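Local coordinates for putative uncharacterized protein TTHB189 (PDB 2ZCA) that is the Cse2 (CasB) protein of a type I-E CRISPR system and probably serves antiviral defence as a small, all-helical component of the crRNA-guided interference machinery, at residues A26-L31 against Y69-G74; R40-V45 against A61-A66; G74-G79 against G125-R130; R80-A85 against Q117-V122; A85-A90 against R151-A156. One frame throughout, in Å; residues are numbered along the deposited sequence.

Contact 1: residues A26-L31 against Y69-G74; sequences AFRRSL and YALKDG
Phe-27 and Ala-70 bring helix 20-29 against the last turn of helix 56-71, a helix-to-helix packing contact of the all-helical Cse2 fold. The tight part lies here: Phe-27 CB and Ala-70 CB are 3.5 Å apart, and the same methyl sits at the edge of the Phe-27 ring. Phe-27 CG lies anti to the carbonyl carbon (chi1 -69°); the ring beyond it packs on Leu-11, Ala-41, Val-45 and Ala-66. Arg-28 N lies 4.0 Å from Ala-70 CB, a sign of how near the backbones come.

Toward solvent the fit slackens. Arg-28 is an exposed residue whose chain bends at chi2, and its NE comes within 3.6 Å of Leu-71 CD1, an apolar touch made obliquely to the guanidinium. Leu-31 crosses Leu-71 at about a right angle, its CD1 4.1 Å from Leu-71 CB.

Just beyond, a Schellman motif ends helix 56-71. Asp-73 holds its positive-phi position, and Asp-73 N bonds to Ala-70 O at 2.8 Å. The chain then folds back, Gly-74 N donates to Tyr-69 O at 2.7 Å, and Gly-74 CA rests 3.3 Å above the centre of the Tyr-69 ring.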
# COMPACT_ATOMS: atom_id res chain seq x y z
N ALA A 26 4.88 -6.86 13.78
CA ALA A 26 3.83 -7.71 13.22
C ALA A 26 3.55 -7.35 11.77
O ALA A 26 3.43 -8.23 10.91
CB ALA A 26 2.56 -7.59 14.04
N PHE A 27 3.44 -6.05 11.49
CA PHE A 27 3.18 -5.60 10.13
C PHE A 27 4.33 -5.98 9.20
O PHE A 27 4.11 -6.47 8.08
CB PHE A 27 2.99 -4.08 10.07
CG PHE A 27 1.73 -3.59 10.73
CD1 PHE A 27 0.60 -4.40 10.82
CD2 PHE A 27 1.65 -2.29 11.22
CE1 PHE A 27 -0.59 -3.91 11.38
CE2 PHE A 27 0.47 -1.79 11.78
CZ PHE A 27 -0.65 -2.61 11.86
N ARG A 28 5.56 -5.76 9.65
CA ARG A 28 6.72 -6.08 8.82
C ARG A 28 6.80 -7.57 8.53
O ARG A 28 7.02 -7.97 7.39
CB ARG A 28 8.01 -5.61 9.52
CG ARG A 28 9.27 -5.90 8.72
CD ARG A 28 9.31 -5.13 7.40
NE ARG A 28 10.48 -5.48 6.61
CZ ARG A 28 10.66 -6.64 5.99
NH1 ARG A 28 9.72 -7.58 6.04
NH2 ARG A 28 11.78 -6.87 5.32
N ARG A 29 6.61 -8.39 9.55
CA ARG A 29 6.66 -9.83 9.37
C ARG A 29 5.51 -10.33 8.48
O ARG A 29 5.67 -11.33 7.78
CB ARG A 29 6.62 -10.53 10.73
CG ARG A 29 6.59 -12.05 10.65
CD ARG A 29 7.76 -12.60 9.84
NE ARG A 29 7.74 -14.06 9.79
CZ ARG A 29 8.54 -14.80 9.03
NH1 ARG A 29 9.44 -14.22 8.24
NH2 ARG A 29 8.44 -16.12 9.05
N SER A 30 4.38 -9.63 8.50
CA SER A 30 3.23 -10.05 7.69
C SER A 30 3.51 -10.03 6.18
O SER A 30 2.75 -10.61 5.41
CB SER A 30 2.01 -9.16 7.97
OG SER A 30 2.14 -7.89 7.36
N LEU A 31 4.58 -9.37 5.77
CA LEU A 31 4.91 -9.32 4.34
C LEU A 31 5.29 -10.69 3.80
O LEU A 31 5.28 -10.91 2.59
CB LEU A 31 6.04 -8.32 4.07
CG LEU A 31 5.63 -6.85 3.98
CD1 LEU A 31 6.86 -6.02 3.64
CD2 LEU A 31 4.55 -6.66 2.90
N TYR A 69 3.47 0.17 4.89
CA TYR A 69 3.72 1.37 5.69
C TYR A 69 4.85 1.06 6.67
O TYR A 69 5.76 1.87 6.86
CB TYR A 69 2.43 1.75 6.43
CG TYR A 69 2.53 2.88 7.43
CD1 TYR A 69 2.91 2.64 8.76
CD2 TYR A 69 2.19 4.18 7.07
CE1 TYR A 69 2.93 3.68 9.70
CE2 TYR A 69 2.21 5.22 8.00
CZ TYR A 69 2.58 4.96 9.31
OH TYR A 69 2.57 5.99 10.22
N ALA A 70 4.80 -0.12 7.28
CA ALA A 70 5.83 -0.53 8.22
C ALA A 70 7.18 -0.71 7.51
O ALA A 70 8.22 -0.33 8.04
CB ALA A 70 5.42 -1.83 8.91
N LEU A 71 7.15 -1.29 6.32
CA LEU A 71 8.37 -1.51 5.54
C LEU A 71 9.10 -0.19 5.32
O LEU A 71 10.34 -0.14 5.36
CB LEU A 71 8.02 -2.14 4.18
CG LEU A 71 9.18 -2.31 3.18
CD1 LEU A 71 10.19 -3.31 3.73
CD2 LEU A 71 8.64 -2.79 1.84
N LYS A 72 8.33 0.87 5.11
CA LYS A 72 8.89 2.20 4.89
C LYS A 72 8.99 2.99 6.20
O LYS A 72 9.19 4.20 6.20
CB LYS A 72 8.03 2.97 3.87
CG LYS A 72 8.23 2.51 2.43
CD LYS A 72 9.56 3.02 1.88
CE LYS A 72 9.81 2.54 0.45
NZ LYS A 72 11.08 3.09 -0.11
N ASP A 73 8.84 2.27 7.31
CA ASP A 73 8.92 2.88 8.64
C ASP A 73 7.98 4.07 8.80
O ASP A 73 8.32 5.07 9.44
CB ASP A 73 10.36 3.29 8.93
CG ASP A 73 10.65 3.40 10.41
OD1 ASP A 73 10.35 2.43 11.14
OD2 ASP A 73 11.17 4.45 10.85
N GLY A 74 6.79 3.97 8.20
CA GLY A 74 5.80 5.03 8.29
C GLY A 74 6.12 6.34 7.59
O GLY A 74 5.53 7.37 7.89

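Contact 2: residues R40-V45 against A61-A66; sequences RAMPYV and AHYLVA
Tyr-63 and Val-45 carry most of this buried contact, in which the start of helix 42-49 packs against the middle of helix 56-71. Val-45 comes in over one face of the Tyr-63 ring. Its CG1 makes a CH-pi contact, 3.8 Å from the ring centroid and 15° off the normal, while CG2 drops toward the CE1 side, 3.6 Å from Tyr-63 CE1. Between these two methyls, Val-45 CB is 3.5 Å from Tyr-63 CE1, so the whole branched end of the valine bears on the ring. With CG1 anti to the backbone N (chi1 177°), one methyl reaches over the aromatic face. The same CG1 also approaches His-62 CB at 4.4 Å, and Phe-27 of helix 20-29 packs on Val-45 as well.

Selenomethionine Met-42 meets the far end of the tyrosine. Its CA lies in the ring plane, 3.4 Å from Tyr-63 OH, and its CG is 3.5 Å from that oxygen. Beyond CG the Met-42 chain stays extended and crosses the tyrosine at about a right angle. Ala-41 supplies a carbonyl oxygen at the ring edge, 4.0 Å from Tyr-63 CE1.

Across the two segments there are no hydrogen bonds. The polar end of Tyr-63 finds its partner one residue past the first segment: its OH is hydrogen-bonded to Glu-46 OE2. The chemistry therefore implies a largely apolar joint, with Val-45 on one face of the ring, Ala-41 and Met-42 at its edge and hydroxyl end, and the hydroxyl tied to a carboxylate on the same helix that supplies Val-45.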
# COMPACT_ATOMS: atom_id res chain seq x y z
N ARG A 40 -0.73 -12.34 14.13
CA ARG A 40 -0.22 -11.28 15.00
C ARG A 40 -0.49 -9.84 14.54
O ARG A 40 -0.43 -8.91 15.35
CB ARG A 40 1.27 -11.48 15.26
CG ARG A 40 1.59 -12.77 16.01
CD ARG A 40 0.86 -12.86 17.35
NE ARG A 40 1.00 -14.19 17.95
CZ ARG A 40 0.50 -14.55 19.13
NH1 ARG A 40 -0.19 -13.68 19.87
NH2 ARG A 40 0.68 -15.79 19.58
N ALA A 41 -0.81 -9.65 13.27
CA ALA A 41 -1.09 -8.30 12.78
C ALA A 41 -2.55 -7.93 13.03
O ALA A 41 -2.89 -6.75 13.10
CB ALA A 41 -0.79 -8.21 11.28
N MSE A 42 -3.41 -8.93 13.19
CA MSE A 42 -4.83 -8.70 13.38
C MSE A 42 -5.25 -7.78 14.52
O MSE A 42 -6.14 -6.95 14.35
CB MSE A 42 -5.55 -10.06 13.46
CG MSE A 42 -5.43 -10.85 12.16
SE MSE A 42 -6.38 -12.52 12.13
CE MSE A 42 -5.67 -13.25 10.48
N PRO A 43 -4.63 -7.91 15.70
CA PRO A 43 -5.02 -7.03 16.81
C PRO A 43 -4.78 -5.55 16.52
O PRO A 43 -5.36 -4.68 17.17
CB PRO A 43 -4.15 -7.53 17.97
CG PRO A 43 -4.00 -8.98 17.67
CD PRO A 43 -3.72 -8.98 16.17
N TYR A 44 -3.92 -5.27 15.54
CA TYR A 44 -3.58 -3.89 15.19
C TYR A 44 -4.40 -3.31 14.05
O TYR A 44 -4.34 -2.11 13.77
CB TYR A 44 -2.10 -3.81 14.83
CG TYR A 44 -1.19 -4.24 15.95
CD1 TYR A 44 -0.98 -3.43 17.07
CD2 TYR A 44 -0.56 -5.49 15.92
CE1 TYR A 44 -0.17 -3.85 18.12
CE2 TYR A 44 0.26 -5.91 16.96
CZ TYR A 44 0.45 -5.09 18.06
OH TYR A 44 1.25 -5.52 19.10
N VAL A 45 -5.18 -4.16 13.38
CA VAL A 45 -5.99 -3.72 12.26
C VAL A 45 -7.49 -3.91 12.46
O VAL A 45 -8.29 -3.05 12.07
CB VAL A 45 -5.56 -4.46 10.97
CG1 VAL A 45 -6.44 -4.05 9.80
CG2 VAL A 45 -4.10 -4.14 10.66
N ALA A 61 -6.77 -5.31 1.69
CA ALA A 61 -6.11 -4.10 1.20
C ALA A 61 -5.53 -3.33 2.38
O ALA A 61 -4.40 -2.84 2.32
CB ALA A 61 -7.11 -3.22 0.45
N HIS A 62 -6.30 -3.23 3.47
CA HIS A 62 -5.82 -2.53 4.66
C HIS A 62 -4.59 -3.22 5.25
O HIS A 62 -3.62 -2.57 5.63
CB HIS A 62 -6.92 -2.45 5.73
CG HIS A 62 -8.01 -1.48 5.41
ND1 HIS A 62 -8.98 -1.73 4.47
CD2 HIS A 62 -8.30 -0.26 5.94
CE1 HIS A 62 -9.83 -0.72 4.44
NE2 HIS A 62 -9.44 0.19 5.32
N TYR A 63 -4.64 -4.55 5.34
CA TYR A 63 -3.51 -5.29 5.89
C TYR A 63 -2.25 -5.10 5.05
O TYR A 63 -1.15 -4.97 5.60
CB TYR A 63 -3.83 -6.78 5.99
CG TYR A 63 -4.62 -7.15 7.22
CD1 TYR A 63 -4.00 -7.25 8.47
CD2 TYR A 63 -6.00 -7.36 7.15
CE1 TYR A 63 -4.73 -7.54 9.62
CE2 TYR A 63 -6.74 -7.65 8.29
CZ TYR A 63 -6.09 -7.74 9.52
OH TYR A 63 -6.82 -8.02 10.65
N LEU A 64 -2.40 -5.10 3.73
CA LEU A 64 -1.24 -4.93 2.87
C LEU A 64 -0.64 -3.54 3.02
O LEU A 64 0.58 -3.38 3.08
CB LEU A 64 -1.60 -5.21 1.41
CG LEU A 64 -0.47 -5.05 0.37
CD1 LEU A 64 0.72 -5.91 0.74
CD2 LEU A 64 -0.98 -5.43 -1.01
N VAL A 65 -1.49 -2.51 3.08
CA VAL A 65 -1.00 -1.15 3.23
C VAL A 65 -0.30 -0.96 4.58
O VAL A 65 0.71 -0.26 4.66
CB VAL A 65 -2.14 -0.12 3.07
CG1 VAL A 65 -1.66 1.27 3.47
CG2 VAL A 65 -2.62 -0.11 1.62
N ALA A 66 -0.82 -1.57 5.63
CA ALA A 66 -0.19 -1.47 6.94
C ALA A 66 1.21 -2.09 6.86
O ALA A 66 2.17 -1.57 7.43
CB ALA A 66 -1.02 -2.19 8.01

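Contact 3: residues G74-G79 against G125-R130; sequences GDHQVG and GIDFAR
Asp-127 and His-76 meet where the loop 74-79 runs beside the loop that leads into helix 128-136, and the Asp-127 carboxylate collects most of the donors. Gly-79 N gives OD2 a nearly straight bond of 2.9 Å (172°), arriving on the anti side. The other oxygen, Asp-127 OD1, takes Arg-130 N at 2.9 Å from above the carboxylate plane and, more weakly, Ala-129 N. It also receives a weak bond from His-76 NE2 at 3.2 Å. Imidazole and carboxylate planes stand 90° apart, with OD1 in the plane of the ring; His-76 CG, anti to its backbone N (chi1 169°), starts the ring off alongside the aspartate. At the same ring edge His-76 CD2 is 3.0 Å from Phe-128 N.

The backbones are tied mainly by Gln-77 N, which donates to Ile-126 O at 2.9 Å, although the donor stands well above the carbonyl plane. Ile-126 N reaches Asp-75 O in a long, weak bond. Gln-77 NE2 turns back within its own loop to Asp-75 OD1, 2.7 Å away on the syn side. This leaves the aliphatic part of Gln-77 against Gly-125, CG being 3.5 Å from Gly-125 C. Arg-80 adds two more ties: its NH1 serves Gly-125 O, and its backbone is hydrogen-bonded to that of Asp-127.

The bonds to Gly-79 N and His-76 join the 74-79 loop to this helix start; accepting Arg-130 N, with Ala-129 N weakly, makes Asp-127 the N-cap of helix 128-136.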
# COMPACT_ATOMS: atom_id res chain seq x y z
N GLY A 74 6.79 3.97 8.20
CA GLY A 74 5.80 5.03 8.29
C GLY A 74 6.12 6.34 7.59
O GLY A 74 5.53 7.37 7.89
N ASP A 75 7.05 6.31 6.64
CA ASP A 75 7.41 7.53 5.92
C ASP A 75 6.36 7.89 4.87
O ASP A 75 6.54 7.63 3.68
CB ASP A 75 8.79 7.39 5.28
CG ASP A 75 9.26 8.68 4.63
OD1 ASP A 75 8.78 9.77 5.02
OD2 ASP A 75 10.14 8.62 3.74
N HIS A 76 5.27 8.49 5.33
CA HIS A 76 4.20 8.90 4.43
C HIS A 76 4.51 10.27 3.84
O HIS A 76 4.72 11.24 4.56
CB HIS A 76 2.87 8.95 5.19
CG HIS A 76 1.76 9.60 4.43
ND1 HIS A 76 1.36 10.89 4.66
CD2 HIS A 76 1.00 9.14 3.40
CE1 HIS A 76 0.40 11.21 3.81
NE2 HIS A 76 0.16 10.17 3.03
N GLN A 77 4.54 10.33 2.51
CA GLN A 77 4.82 11.58 1.80
C GLN A 77 3.60 11.92 0.94
O GLN A 77 3.44 11.39 -0.16
CB GLN A 77 6.04 11.41 0.90
CG GLN A 77 7.35 11.14 1.63
CD GLN A 77 7.84 12.34 2.43
OE1 GLN A 77 7.84 13.47 1.94
NE2 GLN A 77 8.27 12.09 3.67
N VAL A 78 2.74 12.78 1.46
CA VAL A 78 1.54 13.17 0.74
C VAL A 78 1.89 13.72 -0.64
O VAL A 78 2.80 14.55 -0.78
CB VAL A 78 0.73 14.24 1.52
CG1 VAL A 78 1.60 15.44 1.82
CG2 VAL A 78 -0.51 14.65 0.72
N GLY A 79 1.19 13.25 -1.66
CA GLY A 79 1.45 13.73 -3.01
C GLY A 79 2.43 12.89 -3.81
O GLY A 79 2.37 12.86 -5.05
N GLY A 125 9.79 7.90 0.86
CA GLY A 125 8.39 7.73 1.20
C GLY A 125 7.39 7.95 0.08
O GLY A 125 7.70 8.57 -0.94
N ILE A 126 6.18 7.44 0.29
CA ILE A 126 5.10 7.56 -0.68
C ILE A 126 3.81 7.90 0.04
O ILE A 126 3.74 7.87 1.27
CB ILE A 126 4.92 6.26 -1.48
CG1 ILE A 126 4.58 5.10 -0.53
CG2 ILE A 126 6.18 5.95 -2.27
CD1 ILE A 126 4.21 3.81 -1.25
N ASP A 127 2.77 8.22 -0.73
CA ASP A 127 1.47 8.58 -0.19
C ASP A 127 0.68 7.31 0.11
O ASP A 127 0.11 6.70 -0.80
CB ASP A 127 0.69 9.44 -1.20
CG ASP A 127 -0.55 10.09 -0.60
OD1 ASP A 127 -1.25 9.44 0.21
OD2 ASP A 127 -0.84 11.26 -0.94
N PHE A 128 0.66 6.91 1.38
CA PHE A 128 -0.05 5.70 1.79
C PHE A 128 -1.56 5.85 1.85
O PHE A 128 -2.29 4.86 1.82
CB PHE A 128 0.51 5.21 3.13
CG PHE A 128 1.86 4.56 3.01
CD1 PHE A 128 1.98 3.27 2.50
CD2 PHE A 128 3.01 5.25 3.36
CE1 PHE A 128 3.23 2.68 2.34
CE2 PHE A 128 4.27 4.67 3.20
CZ PHE A 128 4.38 3.38 2.69
N ALA A 129 -2.03 7.08 1.93
CA ALA A 129 -3.46 7.33 1.96
C ALA A 129 -4.00 7.05 0.56
O ALA A 129 -4.98 6.32 0.39
CB ALA A 129 -3.74 8.78 2.35
N ARG A 130 -3.35 7.61 -0.46
CA ARG A 130 -3.77 7.38 -1.84
C ARG A 130 -3.53 5.93 -2.21
O ARG A 130 -4.28 5.34 -2.99
CB ARG A 130 -3.01 8.31 -2.80
CG ARG A 130 -3.39 8.13 -4.28
CD ARG A 130 -4.91 8.18 -4.52
NE ARG A 130 -5.50 9.48 -4.23
CZ ARG A 130 -5.56 10.50 -5.08
NH1 ARG A 130 -5.06 10.38 -6.31
NH2 ARG A 130 -6.14 11.64 -4.72

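Contact 4: residues R80-A85 against Q117-V122; sequences RTLARA and QAVALV
Leu-82 and Val-122 are the main partners of a buried, wholly apolar contact. Leu-82 splits its two methyls between different neighbours: CD1 meets Val-122 CG1 at 3.9 Å, while CD2 lies 4.1 Å from Ala-118 CB and equally far from Val-119 CG2. Having CG anti to the backbone N (chi1 178°) starts this side chain toward helix 111-121. It crosses both valines at about a right angle. One turn on, Ala-85 CB touches Val-122 CG1 at 3.9 Å, and the same valine methyl rests 3.8 Å from Ala-85 C, against the backbone itself.

The N-capped first turn of helix 82-90 is thus set on the C-terminal turn of helix 111-121, two helices of the Cse2 bundle, and Val-122 is where the latter leaves helical geometry.

The polar bonds lie within segment 80-85 or go to partners outside the two segments. Thr-81 is the N-cap of helix 82-90, its OG1 accepting from Arg-84 N at 3.2 Å; that hydroxyl also pairs with Glu-152 OE1. Ala-85 CB lies 3.6 Å from the guanidinium plane of Arg-80, over one face and toward its rim. Arg-80 NH2 forms a salt bridge with Glu-88, and NH1 bonds to the carbonyl oxygens of Glu-123 and Gly-125.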
# COMPACT_ATOMS: atom_id res chain seq x y z
N ARG A 80 3.35 12.21 -3.13
CA ARG A 80 4.32 11.37 -3.82
C ARG A 80 3.74 9.97 -3.95
O ARG A 80 3.99 9.10 -3.12
CB ARG A 80 5.64 11.32 -3.06
CG ARG A 80 6.74 10.57 -3.81
CD ARG A 80 8.12 10.93 -3.30
NE ARG A 80 9.17 10.39 -4.16
CZ ARG A 80 9.79 9.22 -3.97
NH1 ARG A 80 9.46 8.46 -2.94
NH2 ARG A 80 10.73 8.83 -4.81
N THR A 81 2.94 9.76 -5.00
CA THR A 81 2.31 8.46 -5.22
C THR A 81 3.32 7.41 -5.64
O THR A 81 4.42 7.75 -6.11
CB THR A 81 1.23 8.54 -6.32
OG1 THR A 81 1.86 8.83 -7.57
CG2 THR A 81 0.23 9.63 -5.99
N LEU A 82 2.96 6.14 -5.48
CA LEU A 82 3.85 5.06 -5.85
C LEU A 82 4.23 5.19 -7.33
O LEU A 82 5.37 4.95 -7.70
CB LEU A 82 3.18 3.70 -5.60
CG LEU A 82 4.01 2.47 -6.00
CD1 LEU A 82 5.40 2.54 -5.38
CD2 LEU A 82 3.29 1.21 -5.55
N ALA A 83 3.26 5.57 -8.17
CA ALA A 83 3.53 5.71 -9.60
C ALA A 83 4.60 6.76 -9.85
O ALA A 83 5.49 6.56 -10.68
CB ALA A 83 2.25 6.07 -10.35
N ARG A 84 4.51 7.89 -9.15
CA ARG A 84 5.50 8.95 -9.31
C ARG A 84 6.85 8.48 -8.77
O ARG A 84 7.89 8.75 -9.37
CB ARG A 84 5.03 10.22 -8.59
CG ARG A 84 3.87 10.90 -9.31
CD ARG A 84 3.14 11.94 -8.45
NE ARG A 84 2.05 12.56 -9.20
CZ ARG A 84 1.10 13.33 -8.66
NH1 ARG A 84 1.11 13.58 -7.36
NH2 ARG A 84 0.15 13.84 -9.43
N ALA A 85 6.84 7.77 -7.65
CA ALA A 85 8.07 7.27 -7.06
C ALA A 85 8.74 6.27 -7.99
O ALA A 85 9.97 6.19 -8.05
CB ALA A 85 7.78 6.62 -5.71
N GLN A 117 6.80 -5.64 -4.01
CA GLN A 117 8.04 -5.49 -4.77
C GLN A 117 8.26 -4.05 -5.24
O GLN A 117 9.38 -3.54 -5.19
CB GLN A 117 8.02 -6.44 -5.97
CG GLN A 117 9.25 -6.35 -6.86
CD GLN A 117 9.19 -7.32 -8.02
OE1 GLN A 117 9.42 -8.52 -7.86
NE2 GLN A 117 8.87 -6.80 -9.20
N ALA A 118 7.19 -3.40 -5.69
CA ALA A 118 7.29 -2.02 -6.17
C ALA A 118 7.63 -1.03 -5.06
O ALA A 118 8.43 -0.12 -5.26
CB ALA A 118 5.99 -1.61 -6.84
N VAL A 119 7.02 -1.19 -3.90
CA VAL A 119 7.29 -0.31 -2.77
C VAL A 119 8.73 -0.53 -2.30
O VAL A 119 9.43 0.42 -1.97
CB VAL A 119 6.30 -0.57 -1.61
CG1 VAL A 119 6.69 0.24 -0.38
CG2 VAL A 119 4.90 -0.18 -2.04
N ALA A 120 9.17 -1.79 -2.30
CA ALA A 120 10.53 -2.10 -1.86
C ALA A 120 11.56 -1.58 -2.86
O ALA A 120 12.72 -1.33 -2.51
CB ALA A 120 10.69 -3.61 -1.70
N LEU A 121 11.13 -1.40 -4.10
CA LEU A 121 12.01 -0.93 -5.16
C LEU A 121 12.26 0.57 -5.14
O LEU A 121 13.38 1.02 -5.40
CB LEU A 121 11.42 -1.33 -6.52
CG LEU A 121 12.24 -1.05 -7.78
CD1 LEU A 121 13.56 -1.79 -7.72
CD2 LEU A 121 11.44 -1.50 -8.99
N VAL A 122 11.24 1.36 -4.82
CA VAL A 122 11.40 2.81 -4.82
C VAL A 122 12.19 3.34 -3.63
O VAL A 122 12.30 2.69 -2.59
CB VAL A 122 10.04 3.54 -4.87
CG1 VAL A 122 9.23 3.05 -6.06
CG2 VAL A 122 9.27 3.33 -3.57

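Contact 5: residues A85-A90 against R151-A156; sequences ALWEKA and REYYGA
Tyr-153 O, near the C-terminal end of helix 144-155, accepts a bond of 3.2 Å from Ala-156 N, just past the end of the same helix. Trp-87 CD1 packs against that oxygen, also at 3.2 Å, a contact and not a hydrogen bond. Two roughly parallel helices, 82-90 and 144-155, meet here, their short axes 8.7 Å apart and running 36° from parallel.

The centre of the contact is a T-shaped pair. Trp-87 turns the edge of its five-membered ring to the face of Tyr-153, with planes 83° apart and centroids separated by 5.1 Å. Its CB also sits over that face, a CH-pi contact 4.0 Å from the Tyr-153 ring centroid, and chi1 of 178° sets CG anti to the backbone N. Phe-100 of helix 96-104 stacks on Tyr-153 too.

Ala-156, the last modelled residue, covers one face of the indole. Its O stands 3.4 Å above the Trp-87 plane, and its CB is 3.7 Å from Trp-87 CD2. Leu-86 CB touches the tyrosine ring near CE2. At the far end of that ring, Tyr-153 OH presses to 3.2 Å from Ala-90 CB.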
# COMPACT_ATOMS: atom_id res chain seq x y z
N ALA A 85 6.84 7.77 -7.65
CA ALA A 85 8.07 7.27 -7.06
C ALA A 85 8.74 6.27 -7.99
O ALA A 85 9.97 6.19 -8.05
CB ALA A 85 7.78 6.62 -5.71
N LEU A 86 7.94 5.49 -8.71
CA LEU A 86 8.48 4.51 -9.64
C LEU A 86 9.11 5.21 -10.84
O LEU A 86 10.16 4.78 -11.34
CB LEU A 86 7.39 3.54 -10.11
CG LEU A 86 7.03 2.44 -9.10
CD1 LEU A 86 5.75 1.72 -9.52
CD2 LEU A 86 8.19 1.45 -9.00
N TRP A 87 8.49 6.29 -11.30
CA TRP A 87 9.05 7.03 -12.43
C TRP A 87 10.44 7.55 -12.05
O TRP A 87 11.38 7.47 -12.83
CB TRP A 87 8.16 8.22 -12.81
CG TRP A 87 8.74 9.01 -13.94
CD1 TRP A 87 8.65 8.73 -15.28
CD2 TRP A 87 9.59 10.16 -13.83
NE1 TRP A 87 9.38 9.64 -16.00
CE2 TRP A 87 9.97 10.53 -15.14
CE3 TRP A 87 10.06 10.92 -12.75
CZ2 TRP A 87 10.81 11.62 -15.40
CZ3 TRP A 87 10.90 12.00 -13.01
CH2 TRP A 87 11.26 12.34 -14.33
N GLU A 88 10.55 8.09 -10.84
CA GLU A 88 11.82 8.63 -10.38
C GLU A 88 12.88 7.54 -10.32
O GLU A 88 14.03 7.76 -10.68
CB GLU A 88 11.64 9.29 -9.00
CG GLU A 88 10.70 10.48 -9.05
CD GLU A 88 10.51 11.17 -7.71
OE1 GLU A 88 9.82 12.21 -7.69
OE2 GLU A 88 11.05 10.68 -6.70
N LYS A 89 12.47 6.35 -9.88
CA LYS A 89 13.37 5.22 -9.79
C LYS A 89 13.78 4.74 -11.19
O LYS A 89 14.91 4.31 -11.39
CB LYS A 89 12.68 4.07 -9.04
CG LYS A 89 13.52 2.80 -8.90
CD LYS A 89 14.70 3.01 -7.97
CE LYS A 89 15.46 1.71 -7.76
NZ LYS A 89 16.64 1.90 -6.86
N ALA A 90 12.86 4.85 -12.14
CA ALA A 90 13.12 4.41 -13.51
C ALA A 90 14.14 5.25 -14.28
O ALA A 90 14.72 4.79 -15.27
CB ALA A 90 11.81 4.35 -14.29
N ARG A 151 -1.11 7.85 -15.92
CA ARG A 151 -1.10 9.31 -16.10
C ARG A 151 -0.06 9.96 -15.18
O ARG A 151 0.67 10.86 -15.59
CB ARG A 151 -2.48 9.89 -15.78
CG ARG A 151 -2.64 11.37 -16.10
CD ARG A 151 -3.97 11.92 -15.57
NE ARG A 151 -3.95 12.08 -14.12
CZ ARG A 151 -5.04 12.25 -13.36
NH1 ARG A 151 -6.24 12.27 -13.92
NH2 ARG A 151 -4.92 12.39 -12.05
N GLU A 152 -0.01 9.50 -13.93
CA GLU A 152 0.94 10.05 -12.97
C GLU A 152 2.38 9.71 -13.35
O GLU A 152 3.28 10.54 -13.23
CB GLU A 152 0.65 9.50 -11.56
CG GLU A 152 -0.79 9.69 -11.11
CD GLU A 152 -1.05 9.14 -9.72
OE1 GLU A 152 -0.33 8.20 -9.29
OE2 GLU A 152 -1.99 9.62 -9.05
N TYR A 153 2.60 8.48 -13.81
CA TYR A 153 3.93 8.03 -14.19
C TYR A 153 4.45 8.79 -15.41
O TYR A 153 5.51 9.43 -15.35
CB TYR A 153 3.91 6.53 -14.48
CG TYR A 153 5.26 5.92 -14.79
CD1 TYR A 153 5.81 6.02 -16.07
CD2 TYR A 153 5.97 5.23 -13.81
CE1 TYR A 153 7.04 5.44 -16.36
CE2 TYR A 153 7.21 4.64 -14.10
CZ TYR A 153 7.73 4.75 -15.38
OH TYR A 153 8.94 4.17 -15.67
N TYR A 154 3.72 8.73 -16.52
CA TYR A 154 4.16 9.41 -17.73
C TYR A 154 4.04 10.93 -17.61
O TYR A 154 4.66 11.67 -18.38
CB TYR A 154 3.37 8.88 -18.93
CG TYR A 154 3.73 7.44 -19.20
CD1 TYR A 154 5.00 7.09 -19.66
CD2 TYR A 154 2.84 6.41 -18.89
CE1 TYR A 154 5.38 5.76 -19.81
CE2 TYR A 154 3.21 5.08 -19.03
CZ TYR A 154 4.48 4.76 -19.49
OH TYR A 154 4.85 3.43 -19.60
N GLY A 155 3.27 11.39 -16.64
CA GLY A 155 3.12 12.82 -16.44
C GLY A 155 4.30 13.40 -15.67
O GLY A 155 4.61 14.59 -15.81
N ALA A 156 4.96 12.57 -14.87
CA ALA A 156 6.10 13.02 -14.09
C ALA A 156 7.29 13.33 -14.99
O ALA A 156 7.39 12.72 -16.08
CB ALA A 156 6.48 11.96 -13.06

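All five contacts belong to one all-helical chain and spread from one end of it to the other. Contacts 1 and 2 share helix 56-71, their centres about 9 Å apart, and contact 2 closes first along the chain, within the span of contact 1. Contacts 4 and 5 share helix 82-90 and Ala-85, also with centres about 9 Å apart, while contacts 2 and 5 lie about 28 Å apart on opposite sides of the chain's centre. Contact 3 lies between: it shares Gly-74 with contact 1 and spans contact 4 along the chain. Contact 5 crosses contacts 3 and 4 in sequence, packing the last modelled helix, 144-155, on helix 82-90.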